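Local structure of DegT/DnrJ/EryC1/StrS aminotransferase (Brucella abortus 2308, 4QGR) at the interface of chains A and B. The protein probably catalyses pyridoxal phosphate-dependent transfer of amino groups. Sequence-based numbering; all coordinates share one arbitrary frame. Chains: chain A/B, DegT/DnrJ/EryC1/StrS aminotransferase.

Contact 1: the interface of chains A and B. Residues chain A 92-93, 97, 330, 333; chain B 227-228, 236.
The chain B loop that follows helix 215-224 docks B:His227 and B:Asn236 against the start of helix 94-101 and a loop of chain A, illustrating how a polar dimer seam fixes its side chains. B:His227 ND1 donates to the carboxylate oxygen A:Glu97 OE1 at 2.6 Å, nearly straight (171° at H). The oxygen lies in the imidazole plane and is met on its syn side, the carboxylate turned 21° from the ring. The neighbouring carboxylate may favour the protonated imidazole. One face of that ring receives the CE2-CZ edge of A:Phe92, with A:Phe92 CE2 3.6 Å from B:His227 NE2; the rings stand almost perpendicular. A:Phe92 has CG anti to the backbone N (chi1 -174°), which swings the phenyl towards the histidine. Further along, B:Asn236 is gripped twice: B:Asn236 N donates a hydrogen bond of 3.0 Å to the amide oxygen A:Gln330 OE1, and B:Asn236 ND2 donates one of 3.0 Å to the phenol A:Tyr333 OH. Water 1 joins the two halves, 2.6 Å from A:Glu97 OE2, and also meets A:Tyr333 OH and B:His227 O. The site pins the loop of one subunit to the other, its C-alpha centre about 14 Å from A:Lys199, the predicted catalytic lysine.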
ATOM      1  N   PHE A  92     -15.297  -7.501  -6.420  1.00 12.83           N
ATOM      2  CA  PHE A  92     -14.089  -6.826  -6.874  1.00 13.86           C
ATOM      3  C   PHE A  92     -12.892  -7.754  -6.841  1.00 13.14           C
ATOM      4  O   PHE A  92     -12.797  -8.632  -5.973  1.00 12.46           O
ATOM      5  CB  PHE A  92     -13.825  -5.622  -5.974  1.00 14.21           C
ATOM      6  CG  PHE A  92     -12.682  -4.762  -6.424  1.00 15.61           C
ATOM      7  CD1 PHE A  92     -12.806  -3.945  -7.550  1.00 17.56           C
ATOM      8  CD2 PHE A  92     -11.516  -4.732  -5.709  1.00 15.27           C
ATOM      9  CE1 PHE A  92     -11.735  -3.159  -7.971  1.00 17.74           C
ATOM     10  CE2 PHE A  92     -10.447  -3.949  -6.111  1.00 16.05           C
ATOM     11  CZ  PHE A  92     -10.567  -3.137  -7.227  1.00 16.06           C
ATOM     12  N   ALA A  93     -11.953  -7.570  -7.779  1.00 12.32           N
ATOM     13  CA  ALA A  93     -10.837  -8.508  -7.942  1.00 11.97           C
ATOM     14  C   ALA A  93     -10.044  -8.810  -6.659  1.00 11.31           C
ATOM     15  O   ALA A  93      -9.537  -9.899  -6.490  1.00 11.65           O
ATOM     16  CB  ALA A  93      -9.876  -7.969  -8.995  1.00 12.16           C
ATOM     17  N   GLU A  97      -7.783 -12.014  -5.559  1.00 12.37           N
ATOM     18  CA  GLU A  97      -6.420 -11.750  -5.901  1.00 12.75           C
ATOM     19  C   GLU A  97      -5.461 -11.962  -4.740  1.00 12.67           C
ATOM     20  O   GLU A  97      -4.374 -12.522  -4.946  1.00 13.39           O
ATOM     21  CB  GLU A  97      -6.305 -10.324  -6.408  1.00 13.64           C
ATOM     22  CG  GLU A  97      -4.890  -9.884  -6.754  1.00 14.51           C
ATOM     23  CD  GLU A  97      -4.894  -8.398  -7.117  1.00 15.66           C
ATOM     24  OE1 GLU A  97      -5.220  -7.581  -6.239  1.00 16.61           O
ATOM     25  OE2 GLU A  97      -4.656  -8.081  -8.326  1.00 16.26           O
ATOM     26  N   GLN A 330     -12.307 -13.904 -15.746  1.00 17.41           N
ATOM     27  CA  GLN A 330     -11.206 -13.020 -16.119  1.00 16.76           C
ATOM     28  C   GLN A 330      -9.957 -13.836 -16.273  1.00 16.40           C
ATOM     29  O   GLN A 330      -9.777 -14.850 -15.596  1.00 15.74           O
ATOM     30  CB  GLN A 330     -10.989 -11.895 -15.101  1.00 16.05           C
ATOM     31  CG  GLN A 330     -12.192 -10.948 -15.023  1.00 16.82           C
ATOM     32  CD  GLN A 330     -11.953  -9.746 -14.157  1.00 16.98           C
ATOM     33  OE1 GLN A 330     -10.826  -9.275 -14.024  1.00 18.44           O
ATOM     34  NE2 GLN A 330     -13.028  -9.248 -13.517  1.00 17.54           N
ATOM     35  N   TYR A 333      -7.754 -15.320 -13.387  1.00 15.62           N
ATOM     36  CA  TYR A 333      -8.333 -16.274 -12.395  1.00 16.03           C
ATOM     37  C   TYR A 333      -9.114 -17.436 -12.978  1.00 16.55           C
ATOM     38  O   TYR A 333      -9.635 -18.255 -12.225  1.00 17.16           O
ATOM     39  CB  TYR A 333      -9.264 -15.515 -11.369  1.00 15.93           C
ATOM     40  CG  TYR A 333      -8.790 -14.107 -11.061  1.00 16.60           C
ATOM     41  CD1 TYR A 333      -7.736 -13.834 -10.187  1.00 17.89           C
ATOM     42  CD2 TYR A 333      -9.409 -13.033 -11.644  1.00 17.76           C
ATOM     43  CE1 TYR A 333      -7.300 -12.500  -9.965  1.00 17.37           C
ATOM     44  CE2 TYR A 333      -8.981 -11.729 -11.437  1.00 18.24           C
ATOM     45  CZ  TYR A 333      -7.935 -11.451 -10.618  1.00 17.97           C
ATOM     46  OH  TYR A 333      -7.579 -10.096 -10.521  1.00 18.46           O
TER
ATOM     47  N   HIS B 227      -4.040  -4.104  -9.755  1.00 14.10           N
ATOM     48  CA  HIS B 227      -4.605  -5.470  -9.786  1.00 14.43           C
ATOM     49  C   HIS B 227      -4.377  -6.226 -11.073  1.00 14.26           C
ATOM     50  O   HIS B 227      -5.140  -7.126 -11.415  1.00 14.94           O
ATOM     51  CB  HIS B 227      -6.099  -5.418  -9.467  1.00 15.16           C
ATOM     52  CG  HIS B 227      -6.404  -4.683  -8.208  1.00 14.97           C
ATOM     53  ND1 HIS B 227      -6.178  -5.226  -6.959  1.00 15.47           N
ATOM     54  CD2 HIS B 227      -6.881  -3.437  -7.996  1.00 15.57           C
ATOM     55  CE1 HIS B 227      -6.530  -4.349  -6.034  1.00 14.69           C
ATOM     56  NE2 HIS B 227      -6.938  -3.251  -6.637  1.00 15.03           N
ATOM     57  N   GLY B 228      -3.281  -5.938 -11.751  1.00 13.82           N
ATOM     58  CA  GLY B 228      -2.930  -6.698 -12.952  1.00 14.96           C
ATOM     59  C   GLY B 228      -3.811  -6.413 -14.154  1.00 15.49           C
ATOM     60  O   GLY B 228      -4.034  -7.301 -14.982  1.00 16.77           O
ATOM     61  N   ASN B 236      -8.580  -8.454 -15.764  1.00 18.77           N
ATOM     62  CA  ASN B 236      -7.247  -8.540 -15.271  1.00 16.85           C
ATOM     63  C   ASN B 236      -6.523  -9.746 -15.858  1.00 17.55           C
ATOM     64  O   ASN B 236      -7.105 -10.836 -15.936  1.00 16.68           O
ATOM     65  CB  ASN B 236      -7.260  -8.616 -13.752  1.00 16.63           C
ATOM     66  CG  ASN B 236      -7.837  -7.367 -13.123  1.00 16.81           C
ATOM     67  OD1 ASN B 236      -7.737  -6.265 -13.680  1.00 17.15           O
ATOM     68  ND2 ASN B 236      -8.405  -7.514 -11.918  1.00 16.33           N
TER
HETATM   69  O   HOH W   1      -5.122  -9.863 -10.204  1.00 13.94           O

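Contact 2: the interface of chains A and B. Residues chain A 325, 329-332; chain B 234-236.
Hydrogen bonds dominate where B:Asp235 meets A:Thr331, a compact case of one carboxylate reading both a backbone and a side chain. B:Asp235 OD1 accepts the backbone N of A:Thr331 at 2.8 Å, on its syn side and 17° out of the carboxylate plane. B:Asp235 OD2 offers its syn lone pair to the hydroxyl A:Thr331 OG1 at 2.7 Å. With both oxygens occupied by one residue, rotation of the carboxylate is checked. The hydroxyl stands beside its own backbone N (chi1 -59°), the position that lets N and OG1 reach the acid together, while the two side chains cross at about a right angle. The next residue along continues the pairing through the backbone: A:Ala332 N donates a hydrogen bond of 2.9 Å to B:Asn236 O. Within chain A, the amide nitrogen A:Gln330 NE2 donates one of 2.9 Å to A:Lys325 O, from above that carbonyl's plane, which probably sets the amide so that OE1 receives B:Asn236 N.

Charge adds a looser term. A:Lys325 NZ forms a long salt bridge with B:Asp235 OD1 at 4.0 Å, its chain bent at chi3 and chi4.

In the packing, the aliphatic part of A:Gln330 slides past B:Asp235 in the opposite direction, and A:Lys325 CB lies 3.4 Å from B:Tyr234 O.

Water supplies the last kind of link: water 2 meets A:Lys325 O and lies 3.1 Å from B:Tyr234 O.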
ATOM      1  N   LYS A 325     -17.619  -8.369 -15.730  1.00 17.44           N
ATOM      2  CA  LYS A 325     -16.987  -9.676 -15.908  1.00 20.30           C
ATOM      3  C   LYS A 325     -16.732 -10.241 -14.522  1.00 18.74           C
ATOM      4  O   LYS A 325     -15.929  -9.687 -13.788  1.00 18.76           O
ATOM      5  CB  LYS A 325     -15.664  -9.536 -16.693  1.00 24.06           C
ATOM      6  CG  LYS A 325     -15.564 -10.486 -17.842  1.00 28.58           C
ATOM      7  CD  LYS A 325     -14.318 -10.288 -18.682  1.00 31.26           C
ATOM      8  CE  LYS A 325     -13.731 -11.645 -19.052  1.00 34.44           C
ATOM      9  NZ  LYS A 325     -13.329 -11.660 -20.480  1.00 37.53           N
ATOM     10  N   LEU A 329     -14.259 -15.557 -14.826  1.00 16.93           N
ATOM     11  CA  LEU A 329     -14.121 -15.457 -16.275  1.00 18.46           C
ATOM     12  C   LEU A 329     -12.975 -14.564 -16.694  1.00 18.76           C
ATOM     13  O   LEU A 329     -12.686 -14.467 -17.892  1.00 19.56           O
ATOM     14  CB  LEU A 329     -15.421 -14.991 -16.916  1.00 19.78           C
ATOM     15  CG  LEU A 329     -16.598 -15.932 -16.724  1.00 21.27           C
ATOM     16  CD1 LEU A 329     -17.806 -15.223 -17.311  1.00 23.39           C
ATOM     17  CD2 LEU A 329     -16.419 -17.333 -17.281  1.00 22.01           C
ATOM     18  N   GLN A 330     -12.307 -13.904 -15.746  1.00 17.41           N
ATOM     19  CA  GLN A 330     -11.206 -13.020 -16.119  1.00 16.76           C
ATOM     20  C   GLN A 330      -9.957 -13.836 -16.273  1.00 16.40           C
ATOM     21  O   GLN A 330      -9.777 -14.850 -15.596  1.00 15.74           O
ATOM     22  CB  GLN A 330     -10.989 -11.895 -15.101  1.00 16.05           C
ATOM     23  CG  GLN A 330     -12.192 -10.948 -15.023  1.00 16.82           C
ATOM     24  CD  GLN A 330     -11.953  -9.746 -14.157  1.00 16.98           C
ATOM     25  OE1 GLN A 330     -10.826  -9.275 -14.024  1.00 18.44           O
ATOM     26  NE2 GLN A 330     -13.028  -9.248 -13.517  1.00 17.54           N
ATOM     27  N   THR A 331      -9.089 -13.373 -17.158  1.00 16.98           N
ATOM     28  CA  THR A 331      -7.869 -14.077 -17.534  1.00 17.31           C
ATOM     29  C   THR A 331      -7.032 -14.512 -16.365  1.00 17.04           C
ATOM     30  O   THR A 331      -6.517 -15.645 -16.343  1.00 17.63           O
ATOM     31  CB  THR A 331      -7.019 -13.217 -18.538  1.00 18.75           C
ATOM     32  OG1 THR A 331      -7.801 -12.941 -19.710  1.00 19.25           O
ATOM     33  CG2 THR A 331      -5.735 -13.887 -18.953  1.00 19.81           C
ATOM     34  N   ALA A 332      -6.827 -13.629 -15.412  1.00 15.91           N
ATOM     35  CA  ALA A 332      -5.928 -13.966 -14.308  1.00 16.34           C
ATOM     36  C   ALA A 332      -6.445 -15.092 -13.430  1.00 16.12           C
ATOM     37  O   ALA A 332      -5.650 -15.709 -12.749  1.00 17.23           O
ATOM     38  CB  ALA A 332      -5.689 -12.766 -13.435  1.00 15.71           C
TER
ATOM     39  N   TYR B 234     -11.929  -4.277 -17.767  1.00 30.10           N
ATOM     40  CA  TYR B 234     -12.763  -5.293 -17.172  1.00 29.95           C
ATOM     41  C   TYR B 234     -12.159  -6.691 -17.115  1.00 27.17           C
ATOM     42  O   TYR B 234     -12.864  -7.616 -16.744  1.00 26.82           O
ATOM     43  CB  TYR B 234     -14.049  -5.371 -17.963  1.00 30.99           C
ATOM     44  CG  TYR B 234     -14.815  -4.093 -18.013  1.00 33.16           C
ATOM     45  CD1 TYR B 234     -15.247  -3.481 -16.833  1.00 34.72           C
ATOM     46  CD2 TYR B 234     -15.150  -3.500 -19.237  1.00 36.86           C
ATOM     47  CE1 TYR B 234     -15.990  -2.310 -16.869  1.00 35.52           C
ATOM     48  CE2 TYR B 234     -15.879  -2.317 -19.288  1.00 36.69           C
ATOM     49  CZ  TYR B 234     -16.305  -1.734 -18.098  1.00 36.90           C
ATOM     50  OH  TYR B 234     -17.040  -0.568 -18.122  1.00 40.12           O
ATOM     51  N   ASP B 235     -10.887  -6.843 -17.478  1.00 24.25           N
ATOM     52  CA  ASP B 235     -10.257  -8.163 -17.469  1.00 23.31           C
ATOM     53  C   ASP B 235      -8.838  -8.062 -17.006  1.00 21.93           C
ATOM     54  O   ASP B 235      -7.963  -7.654 -17.783  1.00 23.69           O
ATOM     55  CB  ASP B 235     -10.271  -8.742 -18.883  1.00 24.60           C
ATOM     56  CG  ASP B 235      -9.711 -10.151 -18.933  1.00 27.21           C
ATOM     57  OD1 ASP B 235     -10.168 -10.970 -18.140  1.00 25.76           O
ATOM     58  OD2 ASP B 235      -8.821 -10.436 -19.763  1.00 30.89           O
ATOM     59  N   ASN B 236      -8.580  -8.454 -15.764  1.00 18.77           N
ATOM     60  CA  ASN B 236      -7.247  -8.540 -15.271  1.00 16.85           C
ATOM     61  C   ASN B 236      -6.523  -9.746 -15.858  1.00 17.55           C
ATOM     62  O   ASN B 236      -7.105 -10.836 -15.936  1.00 16.68           O
ATOM     63  CB  ASN B 236      -7.260  -8.616 -13.752  1.00 16.63           C
ATOM     64  CG  ASN B 236      -7.837  -7.367 -13.123  1.00 16.81           C
ATOM     65  OD1 ASN B 236      -7.737  -6.265 -13.680  1.00 17.15           O
ATOM     66  ND2 ASN B 236      -8.405  -7.514 -11.918  1.00 16.33           N
TER
HETATM   67  O   HOH W   2     -15.228  -6.726 -14.883  1.00 31.91           O

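Contact 3: the interface of chains A and B. Residues chain A 97, 100-101, 333; chain B 228, 239-241.
Flat groups of chain A, the carboxylate of A:Glu97 and the ring of A:Tyr333, meet the B:Ile239-B:Gly240 stretch. The backbone of B:Gly240 lies over one face of the carboxylate, its N and O on the same side. B:Gly240 N donates to A:Glu97 OE2 at 3.0 Å from above the plane, 51° out of it, with a bent 142° at H. Water 3 stitches the same pair, 2.9 Å from A:Glu97 OE1 and 2.9 Å from B:Gly240 O. The phenol ring is touched on the side of its CE1 and CD1 carbons, where B:Ile239 CD1 comes to 3.9 Å from A:Tyr333 CE1.

B:Ile239 packs its branches against helix 94-101. With CG1 beside the backbone N and CG2 anti to it (chi1 -58°), the torsion turns CG1 and CD1 towards A:Ala100 and CG2 towards A:Leu101. B:Ile239 CD1 rests 3.5 Å from A:Ala100 CB; B:Ile239 CG2 approaches A:Leu101 CD1 at 3.8 Å and also brushes the CG methylene of A:Glu97. The other methyl of the leucine, A:Leu101 CD2, reaches B:Ile241 CG2 at 4.0 Å, spreading this leucine over two isoleucines. The acid is thus held at its polar end while its helix packs against B:Ile239. This patch seats the chain B segment that leads to B:Asn242, a PLP-binding position that probably serves the partner's active site.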
ATOM      1  N   GLU A  97      -7.783 -12.014  -5.559  1.00 12.37           N
ATOM      2  CA  GLU A  97      -6.420 -11.750  -5.901  1.00 12.75           C
ATOM      3  C   GLU A  97      -5.461 -11.962  -4.740  1.00 12.67           C
ATOM      4  O   GLU A  97      -4.374 -12.522  -4.946  1.00 13.39           O
ATOM      5  CB  GLU A  97      -6.305 -10.324  -6.408  1.00 13.64           C
ATOM      6  CG  GLU A  97      -4.890  -9.884  -6.754  1.00 14.51           C
ATOM      7  CD  GLU A  97      -4.894  -8.398  -7.117  1.00 15.66           C
ATOM      8  OE1 GLU A  97      -5.220  -7.581  -6.239  1.00 16.61           O
ATOM      9  OE2 GLU A  97      -4.656  -8.081  -8.326  1.00 16.26           O
ATOM     10  N   ALA A 100      -4.379 -15.683  -4.318  1.00 13.69           N
ATOM     11  CA  ALA A 100      -3.284 -15.989  -5.236  1.00 14.81           C
ATOM     12  C   ALA A 100      -1.953 -15.363  -4.878  1.00 15.54           C
ATOM     13  O   ALA A 100      -0.882 -16.001  -4.982  1.00 16.08           O
ATOM     14  CB  ALA A 100      -3.695 -15.609  -6.652  1.00 15.72           C
ATOM     15  N   LEU A 101      -1.992 -14.105  -4.487  1.00 16.17           N
ATOM     16  CA  LEU A 101      -0.794 -13.385  -4.095  1.00 17.07           C
ATOM     17  C   LEU A 101      -0.031 -14.107  -3.006  1.00 17.29           C
ATOM     18  O   LEU A 101       1.193 -14.267  -3.131  1.00 17.55           O
ATOM     19  CB  LEU A 101      -1.140 -11.972  -3.665  1.00 18.35           C
ATOM     20  CG  LEU A 101       0.077 -11.079  -3.482  1.00 20.89           C
ATOM     21  CD1 LEU A 101       0.595 -10.651  -4.838  1.00 21.82           C
ATOM     22  CD2 LEU A 101      -0.293  -9.840  -2.678  1.00 20.84           C
ATOM     23  N   TYR A 333      -7.754 -15.320 -13.387  1.00 15.62           N
ATOM     24  CA  TYR A 333      -8.333 -16.274 -12.395  1.00 16.03           C
ATOM     25  C   TYR A 333      -9.114 -17.436 -12.978  1.00 16.55           C
ATOM     26  O   TYR A 333      -9.635 -18.255 -12.225  1.00 17.16           O
ATOM     27  CB  TYR A 333      -9.264 -15.515 -11.369  1.00 15.93           C
ATOM     28  CG  TYR A 333      -8.790 -14.107 -11.061  1.00 16.60           C
ATOM     29  CD1 TYR A 333      -7.736 -13.834 -10.187  1.00 17.89           C
ATOM     30  CD2 TYR A 333      -9.409 -13.033 -11.644  1.00 17.76           C
ATOM     31  CE1 TYR A 333      -7.300 -12.500  -9.965  1.00 17.37           C
ATOM     32  CE2 TYR A 333      -8.981 -11.729 -11.437  1.00 18.24           C
ATOM     33  CZ  TYR A 333      -7.935 -11.451 -10.618  1.00 17.97           C
ATOM     34  OH  TYR A 333      -7.579 -10.096 -10.521  1.00 18.46           O
TER
ATOM     35  N   GLY B 228      -3.281  -5.938 -11.751  1.00 13.82           N
ATOM     36  CA  GLY B 228      -2.930  -6.698 -12.952  1.00 14.96           C
ATOM     37  C   GLY B 228      -3.811  -6.413 -14.154  1.00 15.49           C
ATOM     38  O   GLY B 228      -4.034  -7.301 -14.982  1.00 16.77           O
ATOM     39  N   ILE B 239      -1.787 -11.412 -11.672  1.00 15.51           N
ATOM     40  CA  ILE B 239      -1.981 -11.065 -10.263  1.00 14.95           C
ATOM     41  C   ILE B 239      -1.271  -9.735 -10.018  1.00 14.63           C
ATOM     42  O   ILE B 239      -0.148  -9.509 -10.465  1.00 15.56           O
ATOM     43  CB  ILE B 239      -1.435 -12.158  -9.320  1.00 15.59           C
ATOM     44  CG1 ILE B 239      -2.091 -13.504  -9.567  1.00 16.33           C
ATOM     45  CG2 ILE B 239      -1.540 -11.741  -7.830  1.00 15.16           C
ATOM     46  CD1 ILE B 239      -3.608 -13.532  -9.508  1.00 16.34           C
ATOM     47  N   GLY B 240      -1.919  -8.832  -9.289  1.00 14.20           N
ATOM     48  CA  GLY B 240      -1.314  -7.571  -8.921  1.00 13.02           C
ATOM     49  C   GLY B 240      -1.623  -7.208  -7.487  1.00 12.66           C
ATOM     50  O   GLY B 240      -1.891  -8.105  -6.658  1.00 13.25           O
ATOM     51  N   ILE B 241      -1.541  -5.918  -7.198  1.00 12.05           N
ATOM     52  CA  ILE B 241      -1.759  -5.359  -5.858  1.00 12.29           C
ATOM     53  C   ILE B 241      -2.485  -4.016  -6.048  1.00 12.08           C
ATOM     54  O   ILE B 241      -2.829  -3.635  -7.208  1.00 12.04           O
ATOM     55  CB  ILE B 241      -0.440  -5.169  -5.103  1.00 12.60           C
ATOM     56  CG1 ILE B 241       0.493  -4.211  -5.857  1.00 12.71           C
ATOM     57  CG2 ILE B 241       0.230  -6.528  -4.917  1.00 13.59           C
ATOM     58  CD1 ILE B 241       1.825  -3.956  -5.169  1.00 12.78           C
TER
HETATM   59  O   HOH W   3      -3.306  -8.310  -4.189  1.00 15.34           O

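The C-alpha centres of contact 1 lie about 6 Å from those of contact 2 and of contact 3, while contacts 2 and 3 are about 11 Å apart, so contact 1 is the middle of one continuous strip. It shares A:Gln330 and B:Asn236 with contact 2, and A:Glu97, A:Tyr333 and B:Gly228 with contact 3. All draw on the chain B stretch between helices 215-224 and 247-278. The three centres lie about 14 to 18 Å from A:Lys199, the predicted catalytic lysine. Two-fold symmetry repeats the strip, consistent with the dimer typical of such aminotransferases.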